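Local coordinates for protein alpha-galactosidase 1 (Saccharomyces cerevisiae, PDB 3LRK) that hydrolyses terminal, non-reducing alpha-D-galactose residues from alpha-D-galactosides such as galactose oligosaccharides, galactomannans and galactolipids, working as a secreted homotetramer, at residues 163-168 / 196-200; 308-312 / 438-442; 354-360 / 462-468. The protein carries 1 engineered substitution. All coordinates share one frame; numbering follows the deposited sequence.

All three contacts are buried, but their chemistry follows their place in the fold. Contact 1 lies in the catalytic TIM barrel, where helix 160-177 meets the loop after helix 193-196; rings and methyls meet there, and no hydrogen bond crosses. Contact 2 joins helix 310-316 to helix 437-440 through a small hydrophobic touch, one weak hydroxyl bond and two waters. Contact 3 is an antiparallel strand pair of the C-terminal sheet, held by six backbone bonds and a salt-bridge network. Contacts 2 and 3 have centres about 12 Å apart and touch, F440 lying against R466 and R468. Contact 1 is remote, its nearest atoms about 22 Å from either.

Contact 1: 163-168 / 196-200; sequences SYHRYK and WGSGI
The W196 indole takes the backbone of helix 160-177 on one face: Y164 CA sits 3.9 Å from the centroid of the W196 six-membered ring and 18° off its normal, a CH-pi contact. At the indole edge, near its plane, Y167 CD1 meets W196 CH2 at 3.9 Å. The Y164 ring has W196 O in plane at one edge, while W196 CB and I200 CG2 approach it obliquely. This is helix-to-loop packing in the TIM barrel, where the loop between helix 193-196 and strand 203-205 lies along helix 160-177. The Y164 and W196 side chains run antiparallel alongside one another, with Y164 CD1 3.8 Å from W196 CB. W196 CG stands between its backbone N and carbonyl carbon (chi1 50°), a crowded position that lays the indole over S163 and Y164; its NE1 bonds to D191 O. S163 CB rests against W196 CZ2, and S163 OG bonds to the D191 carboxylate.

At the other end I200 wedges its two branches into the helix surface. CG2 reaches Y164 CE1 at 3.7 Å and the aliphatic part of K168, whose NZ turns to D172. Y167 OH bonds to the backbone O of D149, the catalytic nucleophile. A neighbouring subunit also packs here, its K154 on Y164 and its G155 on W196. The longer branch of I200 ends with CD1 3.6 Å from K168 N and 3.9 Å from Y167 CB.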
ATOM      1  N   SER A 163      15.198   3.171  -7.579  1.00 15.86           N
ATOM      2  CA  SER A 163      14.890   3.833  -8.857  1.00 16.13           C
ATOM      3  C   SER A 163      15.710   5.120  -9.024  1.00 16.04           C
ATOM      4  O   SER A 163      16.224   5.416 -10.109  1.00 15.86           O
ATOM      5  CB  SER A 163      13.398   4.128  -8.965  1.00 15.67           C
ATOM      6  OG  SER A 163      12.685   2.937  -9.243  1.00 18.51           O
ATOM      7  N   TYR A 164      15.830   5.884  -7.943  1.00 16.02           N
ATOM      8  CA  TYR A 164      16.686   7.061  -7.937  1.00 16.64           C
ATOM      9  C   TYR A 164      18.134   6.741  -8.336  1.00 16.81           C
ATOM     10  O   TYR A 164      18.715   7.439  -9.157  1.00 16.90           O
ATOM     11  CB  TYR A 164      16.656   7.729  -6.558  1.00 16.79           C
ATOM     12  CG  TYR A 164      17.727   8.772  -6.355  1.00 17.04           C
ATOM     13  CD1 TYR A 164      17.533  10.096  -6.785  1.00 19.12           C
ATOM     14  CD2 TYR A 164      18.927   8.446  -5.723  1.00 19.63           C
ATOM     15  CE1 TYR A 164      18.503  11.055  -6.582  1.00 19.41           C
ATOM     16  CE2 TYR A 164      19.918   9.403  -5.524  1.00 20.05           C
ATOM     17  CZ  TYR A 164      19.695  10.706  -5.953  1.00 19.35           C
ATOM     18  OH  TYR A 164      20.670  11.664  -5.754  1.00 19.22           O
ATOM     19  N   HIS A 165      18.727   5.704  -7.749  1.00 17.27           N
ATOM     20  CA  HIS A 165      20.120   5.388  -8.072  1.00 18.01           C
ATOM     21  C   HIS A 165      20.304   4.929  -9.527  1.00 17.71           C
ATOM     22  O   HIS A 165      21.298   5.279 -10.167  1.00 17.42           O
ATOM     23  CB  HIS A 165      20.724   4.425  -7.055  1.00 19.41           C
ATOM     24  CG  HIS A 165      21.137   5.106  -5.779  1.00 22.53           C
ATOM     25  ND1 HIS A 165      22.125   6.068  -5.739  1.00 26.28           N
ATOM     26  CD2 HIS A 165      20.673   4.994  -4.511  1.00 26.23           C
ATOM     27  CE1 HIS A 165      22.269   6.501  -4.498  1.00 25.78           C
ATOM     28  NE2 HIS A 165      21.392   5.874  -3.737  1.00 26.68           N
ATOM     29  N   ARG A 166      19.315   4.216 -10.064  1.00 16.81           N
ATOM     30  CA  ARG A 166      19.346   3.782 -11.478  1.00 16.83           C
ATOM     31  C   ARG A 166      19.291   4.983 -12.440  1.00 17.19           C
ATOM     32  O   ARG A 166      20.051   5.040 -13.422  1.00 18.03           O
ATOM     33  CB  ARG A 166      18.207   2.791 -11.774  1.00 16.34           C
ATOM     34  CG  ARG A 166      18.131   2.278 -13.248  1.00 15.46           C
ATOM     35  CD  ARG A 166      17.361   0.945 -13.372  1.00 13.20           C
ATOM     36  NE  ARG A 166      16.075   1.029 -12.687  1.00 13.93           N
ATOM     37  CZ  ARG A 166      14.957   1.501 -13.212  1.00 15.02           C
ATOM     38  NH1 ARG A 166      14.902   1.880 -14.500  1.00 14.18           N
ATOM     39  NH2 ARG A 166      13.873   1.584 -12.448  1.00 15.75           N
ATOM     40  N   TYR A 167      18.401   5.928 -12.157  1.00 17.26           N
ATOM     41  CA  TYR A 167      18.294   7.151 -12.967  1.00 17.88           C
ATOM     42  C   TYR A 167      19.452   8.128 -12.760  1.00 18.14           C
ATOM     43  O   TYR A 167      19.889   8.785 -13.726  1.00 17.49           O
ATOM     44  CB  TYR A 167      16.903   7.793 -12.837  1.00 17.79           C
ATOM     45  CG  TYR A 167      15.922   6.972 -13.623  1.00 18.74           C
ATOM     46  CD1 TYR A 167      15.032   6.099 -12.996  1.00 18.67           C
ATOM     47  CD2 TYR A 167      15.953   6.999 -15.026  1.00 16.82           C
ATOM     48  CE1 TYR A 167      14.164   5.294 -13.750  1.00 19.05           C
ATOM     49  CE2 TYR A 167      15.103   6.212 -15.774  1.00 18.08           C
ATOM     50  CZ  TYR A 167      14.214   5.369 -15.144  1.00 18.58           C
ATOM     51  OH  TYR A 167      13.385   4.606 -15.919  1.00 18.55           O
ATOM     52  N   LYS A 168      19.969   8.182 -11.524  1.00 17.68           N
ATOM     53  CA  LYS A 168      21.196   8.921 -11.224  1.00 18.13           C
ATOM     54  C   LYS A 168      22.422   8.402 -11.966  1.00 17.77           C
ATOM     55  O   LYS A 168      23.277   9.195 -12.370  1.00 17.06           O
ATOM     56  CB  LYS A 168      21.482   8.974  -9.706  1.00 18.73           C
ATOM     57  CG  LYS A 168      22.684   9.862  -9.344  1.00 19.71           C
ATOM     58  CD  LYS A 168      22.787  10.115  -7.855  1.00 21.93           C
ATOM     59  CE  LYS A 168      23.930  11.082  -7.536  1.00 24.55           C
ATOM     60  NZ  LYS A 168      25.269  10.405  -7.654  1.00 25.28           N
ATOM     61  N   TRP A 196      12.063  12.875  -6.073  1.00 17.73           N
ATOM     62  CA  TRP A 196      13.514  12.734  -6.293  1.00 17.97           C
ATOM     63  C   TRP A 196      14.045  13.126  -7.683  1.00 17.48           C
ATOM     64  O   TRP A 196      15.253  13.117  -7.917  1.00 17.77           O
ATOM     65  CB  TRP A 196      13.992  11.317  -5.934  1.00 17.97           C
ATOM     66  CG  TRP A 196      13.196  10.159  -6.548  1.00 18.50           C
ATOM     67  CD1 TRP A 196      12.188   9.460  -5.956  1.00 18.08           C
ATOM     68  CD2 TRP A 196      13.387   9.569  -7.840  1.00 18.70           C
ATOM     69  NE1 TRP A 196      11.736   8.460  -6.794  1.00 17.76           N
ATOM     70  CE2 TRP A 196      12.443   8.518  -7.965  1.00 18.05           C
ATOM     71  CE3 TRP A 196      14.258   9.828  -8.912  1.00 18.05           C
ATOM     72  CZ2 TRP A 196      12.345   7.724  -9.122  1.00 16.75           C
ATOM     73  CZ3 TRP A 196      14.159   9.037 -10.059  1.00 17.37           C
ATOM     74  CH2 TRP A 196      13.214   7.994 -10.147  1.00 18.14           C
ATOM     75  N   GLY A 197      13.146  13.434  -8.599  1.00 17.32           N
ATOM     76  CA  GLY A 197      13.544  13.775  -9.965  1.00 17.95           C
ATOM     77  C   GLY A 197      14.419  15.010 -10.081  1.00 18.31           C
ATOM     78  O   GLY A 197      15.353  15.029 -10.880  1.00 18.31           O
ATOM     79  N   SER A 198      14.149  16.033  -9.266  1.00 18.45           N
ATOM     80  CA  SER A 198      14.712  17.382  -9.501  1.00 18.53           C
ATOM     81  C   SER A 198      16.235  17.488  -9.401  1.00 19.18           C
ATOM     82  O   SER A 198      16.868  18.233 -10.169  1.00 19.48           O
ATOM     83  CB  SER A 198      14.033  18.432  -8.610  1.00 18.77           C
ATOM     84  OG  SER A 198      14.416  18.282  -7.255  1.00 18.63           O
ATOM     85  N   GLY A 199      16.826  16.739  -8.474  1.00 18.74           N
ATOM     86  CA  GLY A 199      18.266  16.785  -8.246  1.00 18.57           C
ATOM     87  C   GLY A 199      19.127  16.092  -9.281  1.00 18.68           C
ATOM     88  O   GLY A 199      20.355  16.249  -9.279  1.00 18.49           O
ATOM     89  N   ILE A 200      18.492  15.321 -10.167  1.00 18.86           N
ATOM     90  CA  ILE A 200      19.218  14.540 -11.170  1.00 18.56           C
ATOM     91  C   ILE A 200      18.662  14.650 -12.606  1.00 18.59           C
ATOM     92  O   ILE A 200      19.254  14.089 -13.523  1.00 18.72           O
ATOM     93  CB  ILE A 200      19.250  13.026 -10.790  1.00 18.47           C
ATOM     94  CG1 ILE A 200      17.824  12.453 -10.715  1.00 18.19           C
ATOM     95  CG2 ILE A 200      20.017  12.796  -9.463  1.00 18.98           C
ATOM     96  CD1 ILE A 200      17.779  10.875 -10.669  1.00 17.12           C
TER

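Contact 2: 308-312 / 438-442; sequences SQASV and RLFGQ
A310 CB lies against the CD2 branch of L439 at 3.8 Å and is also 3.8 Å from R438 O. With L439 CG anti to the carbonyl carbon (chi1 -53°) and CD1 carried on in line, CD2 is the branch left facing A310, while other parts of the leucine pack on Y428 and L432 of helix 428-433. Next along the chain, S311 carries the polar half. Its OG is anti to the backbone N (chi1 -151°) and points across to L439 O, giving a weak hydrogen bond of 3.1 Å.

The two backbones come close, S311 and L439 having CA atoms 4.1 Å apart. The contact sets the first turn of helix 310-316, with Q309 at the N-cap position, against the end of the short, weakly bonded helix 437-440, which G441 leaves with positive phi. It thereby joins helix 310-316, in the stretch of chain belonging to the alpha-galactosidase A family, to the C-terminal part of the chain. Q309 NE2 adds bonds to L396 O and A398 O.

Two waters bridge the backbones. One accepts from S311 N at 3.0 Å and donates to R438 O at 2.7 Å. The other donates to both S311 O and L439 O, the latter at 2.6 Å, so L439 O receives the water and the serine hydroxyl together. The R438 guanidinium turns from 308-312, and its NH2 makes a salt bridge with D436.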
ATOM      1  N   SER A 308      -0.464  26.247 -32.073  1.00 26.26           N
ATOM      2  CA  SER A 308       0.095  27.555 -32.389  1.00 27.18           C
ATOM      3  C   SER A 308      -0.485  28.690 -31.541  1.00 27.52           C
ATOM      4  O   SER A 308      -0.182  29.857 -31.786  1.00 27.58           O
ATOM      5  CB  SER A 308      -0.067  27.854 -33.888  1.00 26.89           C
ATOM      6  OG  SER A 308      -1.390  28.269 -34.167  1.00 29.30           O
ATOM      7  N   GLN A 309      -1.291  28.355 -30.532  1.00 27.88           N
ATOM      8  CA  GLN A 309      -1.877  29.384 -29.661  1.00 28.21           C
ATOM      9  C   GLN A 309      -0.835  29.983 -28.707  1.00 27.97           C
ATOM     10  O   GLN A 309      -0.578  29.449 -27.614  1.00 28.20           O
ATOM     11  CB  GLN A 309      -3.113  28.859 -28.913  1.00 28.13           C
ATOM     12  CG  GLN A 309      -3.930  29.945 -28.157  1.00 29.78           C
ATOM     13  CD  GLN A 309      -4.756  30.849 -29.085  1.00 30.39           C
ATOM     14  OE1 GLN A 309      -4.644  30.772 -30.306  1.00 31.97           O
ATOM     15  NE2 GLN A 309      -5.585  31.704 -28.498  1.00 28.95           N
ATOM     16  N   ALA A 310      -0.260  31.109 -29.132  1.00 27.17           N
ATOM     17  CA  ALA A 310       0.795  31.809 -28.400  1.00 26.35           C
ATOM     18  C   ALA A 310       0.421  32.141 -26.960  1.00 25.91           C
ATOM     19  O   ALA A 310       1.255  32.045 -26.068  1.00 25.23           O
ATOM     20  CB  ALA A 310       1.207  33.072 -29.146  1.00 26.56           C
ATOM     21  N   SER A 311      -0.840  32.511 -26.755  1.00 25.59           N
ATOM     22  CA  SER A 311      -1.386  32.890 -25.452  1.00 26.03           C
ATOM     23  C   SER A 311      -1.291  31.746 -24.435  1.00 25.41           C
ATOM     24  O   SER A 311      -1.004  31.954 -23.250  1.00 25.32           O
ATOM     25  CB  SER A 311      -2.857  33.263 -25.634  1.00 25.78           C
ATOM     26  OG  SER A 311      -3.236  34.215 -24.669  1.00 31.18           O
ATOM     27  N   VAL A 312      -1.553  30.537 -24.910  1.00 24.86           N
ATOM     28  CA  VAL A 312      -1.537  29.357 -24.048  1.00 24.00           C
ATOM     29  C   VAL A 312      -0.098  28.888 -23.777  1.00 23.99           C
ATOM     30  O   VAL A 312       0.236  28.515 -22.644  1.00 24.09           O
ATOM     31  CB  VAL A 312      -2.441  28.241 -24.624  1.00 24.05           C
ATOM     32  CG1 VAL A 312      -2.303  26.943 -23.834  1.00 23.10           C
ATOM     33  CG2 VAL A 312      -3.904  28.695 -24.640  1.00 23.89           C
ATOM     34  N   ARG A 438      -1.123  39.385 -28.770  1.00 43.75           N
ATOM     35  CA  ARG A 438      -1.090  37.981 -29.166  1.00 43.04           C
ATOM     36  C   ARG A 438      -0.838  37.018 -27.998  1.00 42.11           C
ATOM     37  O   ARG A 438      -1.161  35.833 -28.095  1.00 41.94           O
ATOM     38  CB  ARG A 438      -0.066  37.765 -30.280  1.00 43.24           C
ATOM     39  CG  ARG A 438      -0.386  38.536 -31.553  1.00 44.27           C
ATOM     40  CD  ARG A 438       0.621  38.262 -32.666  1.00 46.39           C
ATOM     41  NE  ARG A 438       2.006  38.567 -32.294  1.00 47.95           N
ATOM     42  CZ  ARG A 438       2.534  39.788 -32.239  1.00 48.84           C
ATOM     43  NH1 ARG A 438       1.796  40.857 -32.519  1.00 50.47           N
ATOM     44  NH2 ARG A 438       3.806  39.944 -31.895  1.00 48.73           N
ATOM     45  N   LEU A 439      -0.288  37.533 -26.898  1.00 41.03           N
ATOM     46  CA  LEU A 439       0.040  36.696 -25.737  1.00 40.34           C
ATOM     47  C   LEU A 439      -0.986  36.752 -24.595  1.00 40.16           C
ATOM     48  O   LEU A 439      -0.882  35.994 -23.631  1.00 40.17           O
ATOM     49  CB  LEU A 439       1.444  37.025 -25.204  1.00 39.86           C
ATOM     50  CG  LEU A 439       2.647  37.008 -26.158  1.00 38.93           C
ATOM     51  CD1 LEU A 439       3.920  37.257 -25.380  1.00 36.93           C
ATOM     52  CD2 LEU A 439       2.748  35.701 -26.943  1.00 37.52           C
ATOM     53  N   PHE A 440      -1.971  37.641 -24.696  1.00 39.92           N
ATOM     54  CA  PHE A 440      -2.951  37.813 -23.620  1.00 39.84           C
ATOM     55  C   PHE A 440      -4.363  37.363 -23.981  1.00 39.95           C
ATOM     56  O   PHE A 440      -5.199  37.160 -23.098  1.00 39.94           O
ATOM     57  CB  PHE A 440      -2.962  39.265 -23.114  1.00 39.69           C
ATOM     58  CG  PHE A 440      -1.779  39.613 -22.263  1.00 39.50           C
ATOM     59  CD1 PHE A 440      -0.692  40.290 -22.804  1.00 39.44           C
ATOM     60  CD2 PHE A 440      -1.741  39.247 -20.916  1.00 39.17           C
ATOM     61  CE1 PHE A 440       0.414  40.605 -22.021  1.00 38.80           C
ATOM     62  CE2 PHE A 440      -0.638  39.553 -20.123  1.00 38.92           C
ATOM     63  CZ  PHE A 440       0.442  40.242 -20.678  1.00 39.42           C
ATOM     64  N   GLY A 441      -4.611  37.181 -25.275  1.00 40.08           N
ATOM     65  CA  GLY A 441      -5.959  36.948 -25.774  1.00 40.63           C
ATOM     66  C   GLY A 441      -6.750  38.244 -25.750  1.00 40.86           C
ATOM     67  O   GLY A 441      -6.180  39.331 -25.871  1.00 40.89           O
ATOM     68  N   GLN A 442      -8.060  38.129 -25.566  1.00 41.07           N
ATOM     69  CA  GLN A 442      -8.954  39.279 -25.618  1.00 41.38           C
ATOM     70  C   GLN A 442      -9.659  39.505 -24.283  1.00 40.93           C
ATOM     71  O   GLN A 442     -10.210  38.572 -23.697  1.00 40.61           O
ATOM     72  CB  GLN A 442      -9.990  39.079 -26.727  1.00 41.65           C
ATOM     73  CG  GLN A 442     -10.873  40.282 -27.020  1.00 43.87           C
ATOM     74  CD  GLN A 442     -10.425  41.081 -28.239  1.00 46.53           C
ATOM     75  OE1 GLN A 442      -9.270  40.996 -28.685  1.00 48.14           O
ATOM     76  NE2 GLN A 442     -11.346  41.868 -28.786  1.00 47.67           N
TER
HETATM   77  O   HOH W   1      -2.527  33.684 -28.944  1.00 30.00           O
HETATM   78  O   HOH W   2      -0.833  34.306 -21.597  1.00 31.13           O

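Contact 3: 354-360 / 462-468; sequences DQVVALL and IAFYRLR
Backbone bonds between D354-L360 and I462-R468 run in three antiparallel hydrogen-bonded pairs: Q355 with L467, V357 with Y465 and L359 with A463. Both amides of each pair are used. The L467 N to Q355 O bond is the shortest at 2.7 Å, with its donor nearly along the C=O axis, whereas Q355 N approaches L467 O in the carbonyl plane, on a lone pair.

Charge gathers at one end, where D354, R466 and R468 form a salt-bridge network. D354 OD2 offers its anti lone pair to R466 NE at 2.9 Å (N-H...O 155°), the carboxylate and guanidinium planes standing 90° apart. R466 gets there by an extended chain, CG anti to the backbone N (chi1 -170°). R468 NE gives the same oxygen a weak bond of 3.0 Å, and a water links D354 OD1 to R468 NH2. A methionine in place of R466 would probably leave D354 OD2 with only the weak R468 bond across the pair and N352 OD1 without its NH2 donor.

Hydrophobic contacts occupy both faces of the sheet. On the F464 side, A358 CB lies at the ring edge, 3.8 Å from F464 CD1, and V356 CG1 meets F464 CZ obliquely at 3.9 Å. On the Y465 side, V357 CG2 touches L467 CG at 4.1 Å.

The pair is the middle of the C-terminal antiparallel sheet: strand 342-349 flanks 355-361, strand 391-395 flanks 461-469, and helix 273-285 of the catalytic domain packs on A358, I462 and F464.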
ATOM      1  N   ASP A 354      -0.308  38.379 -12.790  1.00 28.91           N
ATOM      2  CA  ASP A 354      -1.582  37.896 -13.306  1.00 28.82           C
ATOM      3  C   ASP A 354      -1.915  36.511 -12.713  1.00 28.75           C
ATOM      4  O   ASP A 354      -1.103  35.928 -12.005  1.00 28.64           O
ATOM      5  CB  ASP A 354      -1.561  37.836 -14.845  1.00 28.37           C
ATOM      6  CG  ASP A 354      -1.367  39.208 -15.502  1.00 28.70           C
ATOM      7  OD1 ASP A 354      -1.472  40.254 -14.815  1.00 27.67           O
ATOM      8  OD2 ASP A 354      -1.111  39.238 -16.724  1.00 27.33           O
ATOM      9  N   GLN A 355      -3.121  36.020 -12.984  1.00 28.75           N
ATOM     10  CA  GLN A 355      -3.573  34.696 -12.537  1.00 28.83           C
ATOM     11  C   GLN A 355      -4.140  33.937 -13.730  1.00 28.86           C
ATOM     12  O   GLN A 355      -4.847  34.527 -14.545  1.00 29.06           O
ATOM     13  CB  GLN A 355      -4.657  34.851 -11.454  1.00 28.73           C
ATOM     14  CG  GLN A 355      -4.935  33.583 -10.600  1.00 28.11           C
ATOM     15  CD  GLN A 355      -3.856  33.297  -9.545  1.00 26.08           C
ATOM     16  OE1 GLN A 355      -3.878  32.249  -8.887  1.00 26.72           O
ATOM     17  NE2 GLN A 355      -2.920  34.224  -9.376  1.00 23.64           N
ATOM     18  N   VAL A 356      -3.827  32.643 -13.846  1.00 29.16           N
ATOM     19  CA  VAL A 356      -4.469  31.784 -14.855  1.00 29.23           C
ATOM     20  C   VAL A 356      -5.582  31.021 -14.183  1.00 29.10           C
ATOM     21  O   VAL A 356      -5.382  30.435 -13.114  1.00 29.01           O
ATOM     22  CB  VAL A 356      -3.557  30.678 -15.466  1.00 29.73           C
ATOM     23  CG1 VAL A 356      -3.941  30.399 -16.933  1.00 28.60           C
ATOM     24  CG2 VAL A 356      -2.118  30.993 -15.346  1.00 30.83           C
ATOM     25  N   VAL A 357      -6.744  31.006 -14.826  1.00 28.83           N
ATOM     26  CA  VAL A 357      -7.909  30.304 -14.306  1.00 28.35           C
ATOM     27  C   VAL A 357      -8.422  29.343 -15.370  1.00 27.82           C
ATOM     28  O   VAL A 357      -8.497  29.697 -16.551  1.00 27.76           O
ATOM     29  CB  VAL A 357      -9.015  31.302 -13.858  1.00 28.42           C
ATOM     30  CG1 VAL A 357     -10.192  30.568 -13.229  1.00 28.75           C
ATOM     31  CG2 VAL A 357      -8.448  32.303 -12.868  1.00 28.39           C
ATOM     32  N   ALA A 358      -8.740  28.120 -14.957  1.00 26.86           N
ATOM     33  CA  ALA A 358      -9.337  27.138 -15.861  1.00 26.45           C
ATOM     34  C   ALA A 358     -10.656  26.653 -15.291  1.00 26.50           C
ATOM     35  O   ALA A 358     -10.719  26.201 -14.146  1.00 26.55           O
ATOM     36  CB  ALA A 358      -8.388  25.954 -16.102  1.00 26.35           C
ATOM     37  N   LEU A 359     -11.717  26.780 -16.076  1.00 26.25           N
ATOM     38  CA  LEU A 359     -12.974  26.121 -15.752  1.00 26.37           C
ATOM     39  C   LEU A 359     -13.148  24.935 -16.698  1.00 26.40           C
ATOM     40  O   LEU A 359     -13.339  25.097 -17.906  1.00 26.39           O
ATOM     41  CB  LEU A 359     -14.152  27.099 -15.809  1.00 26.21           C
ATOM     42  CG  LEU A 359     -14.172  28.120 -14.661  1.00 26.56           C
ATOM     43  CD1 LEU A 359     -15.174  29.248 -14.928  1.00 26.46           C
ATOM     44  CD2 LEU A 359     -14.482  27.431 -13.334  1.00 25.64           C
ATOM     45  N   LEU A 360     -13.042  23.737 -16.136  1.00 26.31           N
ATOM     46  CA  LEU A 360     -12.935  22.533 -16.939  1.00 26.11           C
ATOM     47  C   LEU A 360     -14.204  21.694 -16.824  1.00 26.25           C
ATOM     48  O   LEU A 360     -14.582  21.256 -15.734  1.00 26.26           O
ATOM     49  CB  LEU A 360     -11.683  21.736 -16.533  1.00 26.17           C
ATOM     50  CG  LEU A 360     -11.329  20.413 -17.222  1.00 26.53           C
ATOM     51  CD1 LEU A 360     -11.014  20.619 -18.712  1.00 27.18           C
ATOM     52  CD2 LEU A 360     -10.141  19.782 -16.503  1.00 27.59           C
ATOM     53  N   ILE A 462     -13.323  23.653 -22.106  1.00 25.66           N
ATOM     54  CA  ILE A 462     -12.647  24.504 -21.139  1.00 25.76           C
ATOM     55  C   ILE A 462     -12.931  25.996 -21.353  1.00 26.07           C
ATOM     56  O   ILE A 462     -13.051  26.463 -22.487  1.00 26.05           O
ATOM     57  CB  ILE A 462     -11.089  24.206 -21.127  1.00 25.25           C
ATOM     58  CG1 ILE A 462     -10.413  24.765 -19.873  1.00 25.07           C
ATOM     59  CG2 ILE A 462     -10.394  24.650 -22.436  1.00 25.33           C
ATOM     60  CD1 ILE A 462      -8.923  24.392 -19.735  1.00 23.35           C
ATOM     61  N   ALA A 463     -13.072  26.718 -20.247  1.00 26.66           N
ATOM     62  CA  ALA A 463     -12.902  28.166 -20.248  1.00 27.27           C
ATOM     63  C   ALA A 463     -11.535  28.456 -19.640  1.00 27.44           C
ATOM     64  O   ALA A 463     -11.277  28.161 -18.466  1.00 27.05           O
ATOM     65  CB  ALA A 463     -14.016  28.856 -19.458  1.00 27.32           C
ATOM     66  N   PHE A 464     -10.654  29.038 -20.441  1.00 27.68           N
ATOM     67  CA  PHE A 464      -9.264  29.234 -20.034  1.00 27.82           C
ATOM     68  C   PHE A 464      -8.936  30.733 -20.025  1.00 28.44           C
ATOM     69  O   PHE A 464      -8.869  31.361 -21.084  1.00 28.10           O
ATOM     70  CB  PHE A 464      -8.352  28.456 -20.994  1.00 27.66           C
ATOM     71  CG  PHE A 464      -6.987  28.139 -20.441  1.00 26.94           C
ATOM     72  CD1 PHE A 464      -6.833  27.589 -19.166  1.00 25.69           C
ATOM     73  CD2 PHE A 464      -5.853  28.355 -21.217  1.00 25.82           C
ATOM     74  CE1 PHE A 464      -5.569  27.290 -18.672  1.00 25.79           C
ATOM     75  CE2 PHE A 464      -4.580  28.052 -20.728  1.00 25.47           C
ATOM     76  CZ  PHE A 464      -4.446  27.515 -19.457  1.00 25.32           C
ATOM     77  N   TYR A 465      -8.740  31.291 -18.831  1.00 28.92           N
ATOM     78  CA  TYR A 465      -8.582  32.744 -18.662  1.00 30.14           C
ATOM     79  C   TYR A 465      -7.265  33.203 -18.061  1.00 30.28           C
ATOM     80  O   TYR A 465      -6.667  32.514 -17.227  1.00 30.28           O
ATOM     81  CB  TYR A 465      -9.677  33.317 -17.759  1.00 30.84           C
ATOM     82  CG  TYR A 465     -11.094  33.025 -18.163  1.00 31.92           C
ATOM     83  CD1 TYR A 465     -11.958  32.390 -17.276  1.00 34.80           C
ATOM     84  CD2 TYR A 465     -11.581  33.386 -19.420  1.00 33.46           C
ATOM     85  CE1 TYR A 465     -13.275  32.122 -17.618  1.00 35.43           C
ATOM     86  CE2 TYR A 465     -12.902  33.112 -19.778  1.00 34.76           C
ATOM     87  CZ  TYR A 465     -13.739  32.485 -18.866  1.00 35.01           C
ATOM     88  OH  TYR A 465     -15.041  32.207 -19.191  1.00 35.40           O
ATOM     89  N   ARG A 466      -6.850  34.405 -18.457  1.00 30.59           N
ATOM     90  CA  ARG A 466      -5.816  35.139 -17.752  1.00 30.74           C
ATOM     91  C   ARG A 466      -6.461  36.360 -17.089  1.00 31.39           C
ATOM     92  O   ARG A 466      -7.121  37.156 -17.758  1.00 31.07           O
ATOM     93  CB  ARG A 466      -4.684  35.554 -18.700  1.00 30.55           C
ATOM     94  CG  ARG A 466      -3.468  36.120 -17.984  1.00 29.58           C
ATOM     95  CD  ARG A 466      -2.252  36.249 -18.889  1.00 29.45           C
ATOM     96  NE  ARG A 466      -1.112  36.746 -18.125  1.00 28.05           N
ATOM     97  CZ  ARG A 466       0.140  36.312 -18.244  1.00 28.89           C
ATOM     98  NH1 ARG A 466       0.441  35.354 -19.110  1.00 28.63           N
ATOM     99  NH2 ARG A 466       1.095  36.827 -17.477  1.00 29.90           N
ATOM    100  N   LEU A 467      -6.296  36.477 -15.771  1.00 31.99           N
ATOM    101  CA  LEU A 467      -6.792  37.634 -15.020  1.00 32.96           C
ATOM    102  C   LEU A 467      -5.684  38.649 -14.792  1.00 33.68           C
ATOM    103  O   LEU A 467      -4.571  38.289 -14.413  1.00 33.26           O
ATOM    104  CB  LEU A 467      -7.405  37.223 -13.669  1.00 32.65           C
ATOM    105  CG  LEU A 467      -8.663  36.337 -13.578  1.00 33.58           C
ATOM    106  CD1 LEU A 467      -9.467  36.674 -12.329  1.00 33.09           C
ATOM    107  CD2 LEU A 467      -9.563  36.421 -14.792  1.00 34.08           C
ATOM    108  N   ARG A 468      -5.997  39.925 -15.026  1.00 34.89           N
ATOM    109  CA  ARG A 468      -5.024  41.010 -14.884  1.00 36.02           C
ATOM    110  C   ARG A 468      -5.625  42.105 -14.007  1.00 36.93           C
ATOM    111  O   ARG A 468      -6.832  42.348 -14.071  1.00 36.73           O
ATOM    112  CB  ARG A 468      -4.640  41.592 -16.253  1.00 36.10           C
ATOM    113  CG  ARG A 468      -4.244  40.563 -17.308  1.00 36.51           C
ATOM    114  CD  ARG A 468      -3.485  41.207 -18.454  1.00 37.38           C
ATOM    115  NE  ARG A 468      -2.165  41.671 -18.027  1.00 38.32           N
ATOM    116  CZ  ARG A 468      -1.374  42.470 -18.735  1.00 39.18           C
ATOM    117  NH1 ARG A 468      -1.755  42.910 -19.931  1.00 39.47           N
ATOM    118  NH2 ARG A 468      -0.193  42.828 -18.243  1.00 39.17           N
TER
HETATM  119  O   HOH W   3      -0.542  42.606 -15.680  1.00 39.74           O